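Local coordinates for hemolysin (Streptococcus suis, PDB 3HVN), which probably lyses host cells by binding cholesterol-containing membranes, changing conformation and assembling into an oligomeric transmembrane pore, at residues Y322-D327 with V359-S364; F227-Y232 with E348-G353. The protein carries 1 engineered substitution. One frame throughout, in Å; residues are numbered along the deposited sequence.

Interaction 1 of 2, residues Y322-D327 with V359-S364. With CFH (1,1,1,3,3,3-hexafluoropropan-2-ol), chain B.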
ATOM      1  N   TYR A 322      11.315   3.148   8.862  1.00 88.44           N
ATOM      2  CA  TYR A 322      12.736   2.864   8.726  1.00 83.76           C
ATOM      3  C   TYR A 322      13.315   3.822   7.693  1.00 81.12           C
ATOM      4  O   TYR A 322      13.001   3.729   6.504  1.00 76.65           O
ATOM      5  CB  TYR A 322      12.947   1.416   8.281  1.00 81.77           C
ATOM      6  CG  TYR A 322      14.391   1.043   8.029  1.00 87.77           C
ATOM      7  CD1 TYR A 322      14.994   1.308   6.807  1.00101.38           C
ATOM      8  CD2 TYR A 322      15.148   0.417   9.010  1.00 85.08           C
ATOM      9  CE1 TYR A 322      16.313   0.966   6.571  1.00108.15           C
ATOM     10  CE2 TYR A 322      16.466   0.070   8.784  1.00 94.37           C
ATOM     11  CZ  TYR A 322      17.044   0.347   7.562  1.00108.68           C
ATOM     12  OH  TYR A 322      18.356   0.004   7.333  1.00118.64           O
ATOM     13  N   ILE A 323      14.153   4.749   8.148  1.00 81.14           N
ATOM     14  CA  ILE A 323      14.675   5.790   7.269  1.00 68.25           C
ATOM     15  C   ILE A 323      16.193   5.727   7.141  1.00 68.83           C
ATOM     16  O   ILE A 323      16.889   5.320   8.073  1.00 64.57           O
ATOM     17  CB  ILE A 323      14.257   7.199   7.758  1.00 66.94           C
ATOM     18  CG1 ILE A 323      15.252   7.747   8.787  1.00 84.51           C
ATOM     19  CG2 ILE A 323      12.849   7.171   8.333  1.00 69.34           C
ATOM     20  CD1 ILE A 323      16.355   8.604   8.191  1.00 99.66           C
ATOM     21  N   PHE A 324      16.699   6.130   5.980  1.00 90.76           N
ATOM     22  CA  PHE A 324      18.140   6.269   5.790  1.00 88.07           C
ATOM     23  C   PHE A 324      18.474   7.238   4.658  1.00 94.06           C
ATOM     24  O   PHE A 324      17.818   7.248   3.613  1.00106.76           O
ATOM     25  CB  PHE A 324      18.813   4.908   5.573  1.00 89.16           C
ATOM     26  CG  PHE A 324      18.371   4.194   4.327  1.00112.41           C
ATOM     27  CD1 PHE A 324      17.285   3.335   4.353  1.00117.80           C
ATOM     28  CD2 PHE A 324      19.053   4.369   3.134  1.00120.77           C
ATOM     29  CE1 PHE A 324      16.882   2.671   3.209  1.00121.02           C
ATOM     30  CE2 PHE A 324      18.654   3.709   1.988  1.00116.32           C
ATOM     31  CZ  PHE A 324      17.568   2.857   2.025  1.00123.82           C
ATOM     32  N   GLY A 325      19.495   8.058   4.885  1.00105.23           N
ATOM     33  CA  GLY A 325      19.895   9.074   3.931  1.00130.43           C
ATOM     34  C   GLY A 325      19.534  10.468   4.406  1.00147.08           C
ATOM     35  O   GLY A 325      18.599  10.643   5.187  1.00148.04           O
ATOM     36  N   GLY A 326      20.280  11.463   3.937  1.00158.13           N
ATOM     37  CA  GLY A 326      20.018  12.847   4.289  1.00170.61           C
ATOM     38  C   GLY A 326      20.559  13.234   5.650  1.00187.02           C
ATOM     39  O   GLY A 326      21.576  13.920   5.750  1.00192.60           O
ATOM     40  N   ASP A 327      19.874  12.798   6.703  1.00192.65           N
ATOM     41  CA  ASP A 327      20.283  13.115   8.067  1.00186.40           C
ATOM     42  C   ASP A 327      21.680  12.585   8.369  1.00176.08           C
ATOM     43  O   ASP A 327      22.442  13.203   9.114  1.00171.43           O
ATOM     44  CB  ASP A 327      19.277  12.558   9.079  1.00191.68           C
ATOM     45  CG  ASP A 327      19.188  11.042   9.044  1.00195.65           C
ATOM     46  OD1 ASP A 327      19.452  10.449   7.978  1.00203.40           O
ATOM     47  OD2 ASP A 327      18.847  10.444  10.086  1.00188.95           O
ATOM     48  N   VAL A 359      23.186   9.261   0.515  1.00121.61           N
ATOM     49  CA  VAL A 359      23.424   7.822   0.512  1.00115.16           C
ATOM     50  C   VAL A 359      22.620   7.160  -0.605  1.00108.43           C
ATOM     51  O   VAL A 359      21.506   7.587  -0.908  1.00115.56           O
ATOM     52  CB  VAL A 359      23.056   7.188   1.875  1.00118.62           C
ATOM     53  CG1 VAL A 359      21.584   6.807   1.910  1.00118.17           C
ATOM     54  CG2 VAL A 359      23.929   5.974   2.158  1.00111.36           C
ATOM     55  N   PRO A 360      23.195   6.125  -1.239  1.00102.84           N
ATOM     56  CA  PRO A 360      22.486   5.392  -2.293  1.00 95.00           C
ATOM     57  C   PRO A 360      21.193   4.790  -1.762  1.00104.70           C
ATOM     58  O   PRO A 360      21.231   4.058  -0.774  1.00129.75           O
ATOM     59  CB  PRO A 360      23.464   4.270  -2.656  1.00 80.17           C
ATOM     60  CG  PRO A 360      24.799   4.776  -2.250  1.00 84.09           C
ATOM     61  CD  PRO A 360      24.567   5.628  -1.041  1.00100.25           C
ATOM     62  N   ILE A 361      20.068   5.095  -2.400  1.00 88.25           N
ATOM     63  CA  ILE A 361      18.786   4.546  -1.971  1.00 97.85           C
ATOM     64  C   ILE A 361      18.122   3.726  -3.074  1.00 93.68           C
ATOM     65  O   ILE A 361      17.158   3.001  -2.828  1.00 88.66           O
ATOM     66  CB  ILE A 361      17.823   5.646  -1.479  1.00 90.36           C
ATOM     67  CG1 ILE A 361      17.274   6.454  -2.654  1.00 73.51           C
ATOM     68  CG2 ILE A 361      18.516   6.553  -0.474  1.00 88.21           C
ATOM     69  CD1 ILE A 361      16.250   7.490  -2.240  1.00 77.75           C
ATOM     70  N   SER A 362      18.650   3.844  -4.288  1.00 95.52           N
ATOM     71  CA  SER A 362      18.168   3.060  -5.420  1.00 99.84           C
ATOM     72  C   SER A 362      19.188   3.093  -6.554  1.00 96.17           C
ATOM     73  O   SER A 362      19.943   4.055  -6.690  1.00102.31           O
ATOM     74  CB  SER A 362      16.814   3.578  -5.906  1.00106.99           C
ATOM     75  OG  SER A 362      16.917   4.902  -6.397  1.00120.95           O
ATOM     76  N   TYR A 363      19.208   2.039  -7.364  1.00 91.46           N
ATOM     77  CA  TYR A 363      20.174   1.934  -8.450  1.00 98.10           C
ATOM     78  C   TYR A 363      19.656   1.057  -9.584  1.00 94.43           C
ATOM     79  O   TYR A 363      18.673   0.332  -9.425  1.00 98.24           O
ATOM     80  CB  TYR A 363      21.498   1.374  -7.928  1.00102.40           C
ATOM     81  CG  TYR A 363      21.434  -0.090  -7.551  1.00 98.69           C
ATOM     82  CD1 TYR A 363      21.936  -1.067  -8.399  1.00102.38           C
ATOM     83  CD2 TYR A 363      20.866  -0.493  -6.350  1.00 87.08           C
ATOM     84  CE1 TYR A 363      21.878  -2.407  -8.061  1.00 99.21           C
ATOM     85  CE2 TYR A 363      20.803  -1.830  -6.003  1.00 91.67           C
ATOM     86  CZ  TYR A 363      21.311  -2.782  -6.862  1.00 94.11           C
ATOM     87  OH  TYR A 363      21.252  -4.114  -6.522  1.00 97.97           O
ATOM     88  N   SER A 364      20.327   1.127 -10.730  1.00 94.03           N
ATOM     89  CA  SER A 364      19.966   0.308 -11.882  1.00 97.11           C
ATOM     90  C   SER A 364      21.212  -0.195 -12.604  1.00104.75           C
ATOM     91  O   SER A 364      22.246   0.474 -12.618  1.00107.26           O
ATOM     92  CB  SER A 364      19.076   1.096 -12.846  1.00 94.61           C
ATOM     93  OG  SER A 364      19.740   2.253 -13.323  1.00107.60           O
TER
HETATM   94  F7  CFH B 505      14.066  11.813  14.391  1.00148.27           F
HETATM   95  C1  CFH B 505      14.348  12.549  13.334  1.00152.18           C
HETATM   96  F5  CFH B 505      13.257  12.714  12.608  1.00162.38           F
HETATM   97  F6  CFH B 505      14.794  13.727  13.729  1.00141.80           F
HETATM   98  C2  CFH B 505      15.419  11.850  12.503  1.00159.18           C
HETATM   99  O4  CFH B 505      15.101  10.458  12.390  1.00154.66           O
HETATM  100  C3  CFH B 505      15.494  12.468  11.111  1.00169.05           C
HETATM  101  F10 CFH B 505      15.540  13.784  11.208  1.00181.56           F
HETATM  102  F8  CFH B 505      14.432  12.115  10.412  1.00175.42           F
HETATM  103  F9  CFH B 505      16.580  12.035  10.499  1.00157.64           F
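The Phe324 ring is presented rim-first to Val359 CG1 and Pro360 O. Its CG sits between the backbone N and the carbonyl carbon (chi1 64°), a rotamer that carries the ring across to the other segment although the CB bond runs along the gap. CD2 meets Val359 CG1 at 3.7 Å, and this methyl and Pro360 O both lie at the ring edge, in its plane; the Phe324 and Val359 side chains cross at about a right angle. Ile361 comes in obliquely, CG2 lying 3.8 Å from Phe324 CE2. Val359, whose CB bond points toward the partner, uses CG1 a second time, at 3.5 Å from Gly325 CA. No hydrogen bond joins the segments, so their cohesion is apolar contact.

The backbones bear this out: the short strand axes stay 9.7 Å apart at closest and run at 114° to each other, so 318-324 and 359-367 are not paired neighbours. Strand 318-324 is paired with 276-284 and 333-338, whereas 359-367 pairs with 266-274, where Ile361 and Ser362 both face Ser273 in a classic beta bulge. By comparison with other cholesterol-dependent cytolysins, 318-324 probably corresponds to the fourth core strand of the pore-forming domain, and 333-338 to the short strand that covers its edge in the soluble monomer.

Gly325 and Gly326 lie where the chain leaves 318-324 for 333-338. At the backbone angles of Gly325 a CB would be jammed against the carbonyl O of Phe324 and would crowd Val359 CG1, while the positive phi of Gly326 favours glycine; Asp327 N donates a hydrogen bond to Gly325 O. Asp327, poorly ordered like Gly326, belongs to the hexafluoropropanol pocket with Thr333 and Ile345: its OD2 lies 2.8 Å from F9 of CFH, a proximity and not a bond.

Interaction 2 of 2, residues F227-Y232 with E348-G353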
ATOM      1  N   PHE A 227       8.698   5.707   0.709  1.00 71.26           N
ATOM      2  CA  PHE A 227       8.852   7.112   0.372  1.00 77.08           C
ATOM      3  C   PHE A 227      10.312   7.414   0.070  1.00 75.49           C
ATOM      4  O   PHE A 227      11.135   7.542   0.980  1.00 95.33           O
ATOM      5  CB  PHE A 227       8.350   8.002   1.510  1.00 91.98           C
ATOM      6  CG  PHE A 227       8.385   9.469   1.190  1.00 98.88           C
ATOM      7  CD1 PHE A 227       9.447  10.257   1.599  1.00104.46           C
ATOM      8  CD2 PHE A 227       7.353  10.060   0.478  1.00109.41           C
ATOM      9  CE1 PHE A 227       9.480  11.607   1.305  1.00118.48           C
ATOM     10  CE2 PHE A 227       7.381  11.409   0.180  1.00114.88           C
ATOM     11  CZ  PHE A 227       8.446  12.184   0.595  1.00120.35           C
ATOM     12  N   LYS A 228      10.629   7.507  -1.215  1.00 81.96           N
ATOM     13  CA  LYS A 228      11.965   7.887  -1.641  1.00 91.42           C
ATOM     14  C   LYS A 228      12.012   9.375  -1.966  1.00 91.14           C
ATOM     15  O   LYS A 228      11.055   9.937  -2.497  1.00104.89           O
ATOM     16  CB  LYS A 228      12.415   7.055  -2.845  1.00 90.62           C
ATOM     17  CG  LYS A 228      13.119   5.758  -2.470  1.00 98.30           C
ATOM     18  CD  LYS A 228      13.531   4.965  -3.700  1.00 89.71           C
ATOM     19  CE  LYS A 228      12.460   3.962  -4.105  1.00107.24           C
ATOM     20  NZ  LYS A 228      11.112   4.581  -4.224  1.00114.24           N
ATOM     21  N   GLN A 229      13.131  10.003  -1.631  1.00 80.88           N
ATOM     22  CA  GLN A 229      13.309  11.429  -1.846  1.00 94.19           C
ATOM     23  C   GLN A 229      14.669  11.660  -2.482  1.00103.33           C
ATOM     24  O   GLN A 229      15.644  11.959  -1.791  1.00104.69           O
ATOM     25  CB  GLN A 229      13.211  12.174  -0.514  1.00122.30           C
ATOM     26  CG  GLN A 229      13.362  13.679  -0.618  1.00142.28           C
ATOM     27  CD  GLN A 229      13.297  14.359   0.734  1.00160.74           C
ATOM     28  OE1 GLN A 229      13.003  13.725   1.748  1.00154.22           O
ATOM     29  NE2 GLN A 229      13.572  15.658   0.757  1.00173.69           N
ATOM     30  N   ILE A 230      14.738  11.512  -3.801  1.00119.89           N
ATOM     31  CA  ILE A 230      16.017  11.601  -4.493  1.00120.91           C
ATOM     32  C   ILE A 230      16.483  13.047  -4.632  1.00120.63           C
ATOM     33  O   ILE A 230      15.751  13.911  -5.132  1.00122.10           O
ATOM     34  CB  ILE A 230      15.992  10.898  -5.872  1.00116.86           C
ATOM     35  CG1 ILE A 230      17.245  10.044  -6.047  1.00120.82           C
ATOM     36  CG2 ILE A 230      15.882  11.901  -7.002  1.00119.61           C
ATOM     37  CD1 ILE A 230      17.463   9.070  -4.924  1.00132.37           C
ATOM     38  N   TYR A 231      17.700  13.297  -4.159  1.00118.54           N
ATOM     39  CA  TYR A 231      18.331  14.603  -4.274  1.00129.75           C
ATOM     40  C   TYR A 231      19.071  14.707  -5.600  1.00128.27           C
ATOM     41  O   TYR A 231      18.986  15.723  -6.287  1.00126.63           O
ATOM     42  CB  TYR A 231      19.301  14.843  -3.115  1.00139.38           C
ATOM     43  CG  TYR A 231      18.631  15.025  -1.772  1.00148.70           C
ATOM     44  CD1 TYR A 231      18.797  14.093  -0.758  1.00145.83           C
ATOM     45  CD2 TYR A 231      17.832  16.133  -1.519  1.00152.79           C
ATOM     46  CE1 TYR A 231      18.188  14.256   0.470  1.00144.25           C
ATOM     47  CE2 TYR A 231      17.217  16.304  -0.294  1.00149.09           C
ATOM     48  CZ  TYR A 231      17.399  15.364   0.698  1.00147.14           C
ATOM     49  OH  TYR A 231      16.789  15.530   1.920  1.00151.18           O
ATOM     50  N   TYR A 232      19.803  13.654  -5.954  1.00120.09           N
ATOM     51  CA  TYR A 232      20.476  13.619  -7.249  1.00110.18           C
ATOM     52  C   TYR A 232      20.581  12.205  -7.813  1.00112.84           C
ATOM     53  O   TYR A 232      20.117  11.247  -7.199  1.00125.10           O
ATOM     54  CB  TYR A 232      21.854  14.289  -7.180  1.00115.31           C
ATOM     55  CG  TYR A 232      22.854  13.609  -6.270  1.00128.84           C
ATOM     56  CD1 TYR A 232      23.716  12.636  -6.757  1.00135.01           C
ATOM     57  CD2 TYR A 232      22.947  13.953  -4.928  1.00139.04           C
ATOM     58  CE1 TYR A 232      24.637  12.019  -5.933  1.00141.22           C
ATOM     59  CE2 TYR A 232      23.866  13.341  -4.095  1.00144.94           C
ATOM     60  CZ  TYR A 232      24.708  12.374  -4.603  1.00143.97           C
ATOM     61  OH  TYR A 232      25.623  11.760  -3.777  1.00136.52           O
ATOM     62  N   GLU A 348      10.109  17.215   8.652  1.00166.70           N
ATOM     63  CA  GLU A 348      11.416  17.518   9.230  1.00179.44           C
ATOM     64  C   GLU A 348      12.493  16.615   8.644  1.00182.47           C
ATOM     65  O   GLU A 348      13.670  16.765   8.953  1.00178.03           O
ATOM     66  CB  GLU A 348      11.387  17.361  10.751  1.00180.58           C
ATOM     67  CG  GLU A 348      10.550  18.398  11.475  1.00178.93           C
ATOM     68  CD  GLU A 348      10.405  18.092  12.951  1.00174.75           C
ATOM     69  OE1 GLU A 348      11.247  17.341  13.490  1.00171.87           O
ATOM     70  OE2 GLU A 348       9.450  18.599  13.572  1.00175.41           O
ATOM     71  N   GLY A 349      12.081  15.672   7.802  1.00188.56           N
ATOM     72  CA  GLY A 349      13.015  14.768   7.155  1.00193.73           C
ATOM     73  C   GLY A 349      13.196  15.092   5.685  1.00189.37           C
ATOM     74  O   GLY A 349      14.087  14.558   5.020  1.00190.24           O
ATOM     75  N   ALA A 350      12.352  15.984   5.177  1.00190.07           N
ATOM     76  CA  ALA A 350      12.378  16.348   3.766  1.00191.80           C
ATOM     77  C   ALA A 350      13.331  17.504   3.483  1.00190.96           C
ATOM     78  O   ALA A 350      14.311  17.343   2.758  1.00187.56           O
ATOM     79  CB  ALA A 350      10.978  16.695   3.293  1.00192.94           C
ATOM     80  N   ARG A 351      13.035  18.668   4.051  1.00196.47           N
ATOM     81  CA  ARG A 351      13.835  19.864   3.802  1.00204.61           C
ATOM     82  C   ARG A 351      14.714  20.249   4.992  1.00208.08           C
ATOM     83  O   ARG A 351      14.985  21.429   5.222  1.00206.27           O
ATOM     84  CB  ARG A 351      12.931  21.029   3.399  1.00208.89           C
ATOM     85  CG  ARG A 351      11.535  20.961   3.993  1.00213.99           C
ATOM     86  CD  ARG A 351      10.553  21.760   3.156  1.00222.29           C
ATOM     87  NE  ARG A 351       9.167  21.397   3.436  1.00231.43           N
ATOM     88  CZ  ARG A 351       8.136  21.733   2.666  1.00240.21           C
ATOM     89  NH1 ARG A 351       8.332  22.440   1.561  1.00243.78           N
ATOM     90  NH2 ARG A 351       6.909  21.358   3.000  1.00242.50           N
ATOM     91  N   TYR A 352      15.165  19.246   5.739  1.00212.77           N
ATOM     92  CA  TYR A 352      16.039  19.471   6.884  1.00215.38           C
ATOM     93  C   TYR A 352      17.388  18.801   6.647  1.00214.58           C
ATOM     94  O   TYR A 352      18.379  19.121   7.305  1.00213.06           O
ATOM     95  CB  TYR A 352      15.393  18.925   8.158  1.00214.07           C
ATOM     96  CG  TYR A 352      15.970  19.482   9.440  1.00210.78           C
ATOM     97  CD1 TYR A 352      15.373  20.558  10.082  1.00207.05           C
ATOM     98  CD2 TYR A 352      17.107  18.929  10.013  1.00206.51           C
ATOM     99  CE1 TYR A 352      15.893  21.071  11.254  1.00202.30           C
ATOM    100  CE2 TYR A 352      17.636  19.435  11.185  1.00203.01           C
ATOM    101  CZ  TYR A 352      17.023  20.505  11.802  1.00202.29           C
ATOM    102  OH  TYR A 352      17.543  21.015  12.970  1.00204.06           O
ATOM    103  N   GLY A 353      17.418  17.871   5.699  1.00211.80           N
ATOM    104  CA  GLY A 353      18.641  17.170   5.356  1.00216.45           C
ATOM    105  C   GLY A 353      19.607  18.058   4.597  1.00224.99           C
ATOM    106  O   GLY A 353      19.600  19.278   4.759  1.00234.74           O
TER
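Strand 227-230 passes the C-terminal end of helix 339-350, with Gln229 CA 7.5 Å from Ala350 CA, and the chain then turns a corner at Tyr231, where Tyr231 and Tyr232 both face Tyr274 in a classic beta bulge, while Arg351 is the first residue beyond the helix to leave helical angles. Gln229 points toward the helix end as a fully extended chain, CG anti to the backbone N (chi1 -179°), so that its amide lands against Ala350. NE2 donates to Ala350 O at 2.7 Å with an N-H...O angle of 149°; it approaches from above the carbonyl plane. Tyr231 OH donates to the same oxygen at 3.2 Å, lying in the carbonyl plane at a C=O...O angle of 148°. The amide's other atom, Gln229 OE1, accepts a weak hydrogen bond from Arg276 NH1, consistent with the amide orientation assigned here. Ala350 CB packs 3.8 Å from Gln229 NE2. Two donors, one on the strand and one at the corner where the chain turns, therefore grip a single carbonyl at the helix C-terminus, where they would probably offset the partial negative charge that gathers there.

Overall arrangement
Interactions 1 and 2 are both largely buried and have centres about 9 Å apart, yet they differ in chemistry. Interaction 1 is apolar, between strands 318-324 and 359-367, which do not pair directly; interaction 2 is polar, between strand 221-236 and the end of helix 339-350, with the exposed Arg351 beside it. The strands all belong to one large antiparallel sheet, and the helix leads along the chain into strand 359-367. Ile361 joins the two contacts: its CD1 packs on Ile230 and lies 3.6 Å from Lys228 CG, on residues that flank Gln229 in sequence, while its CG2 serves interaction 1.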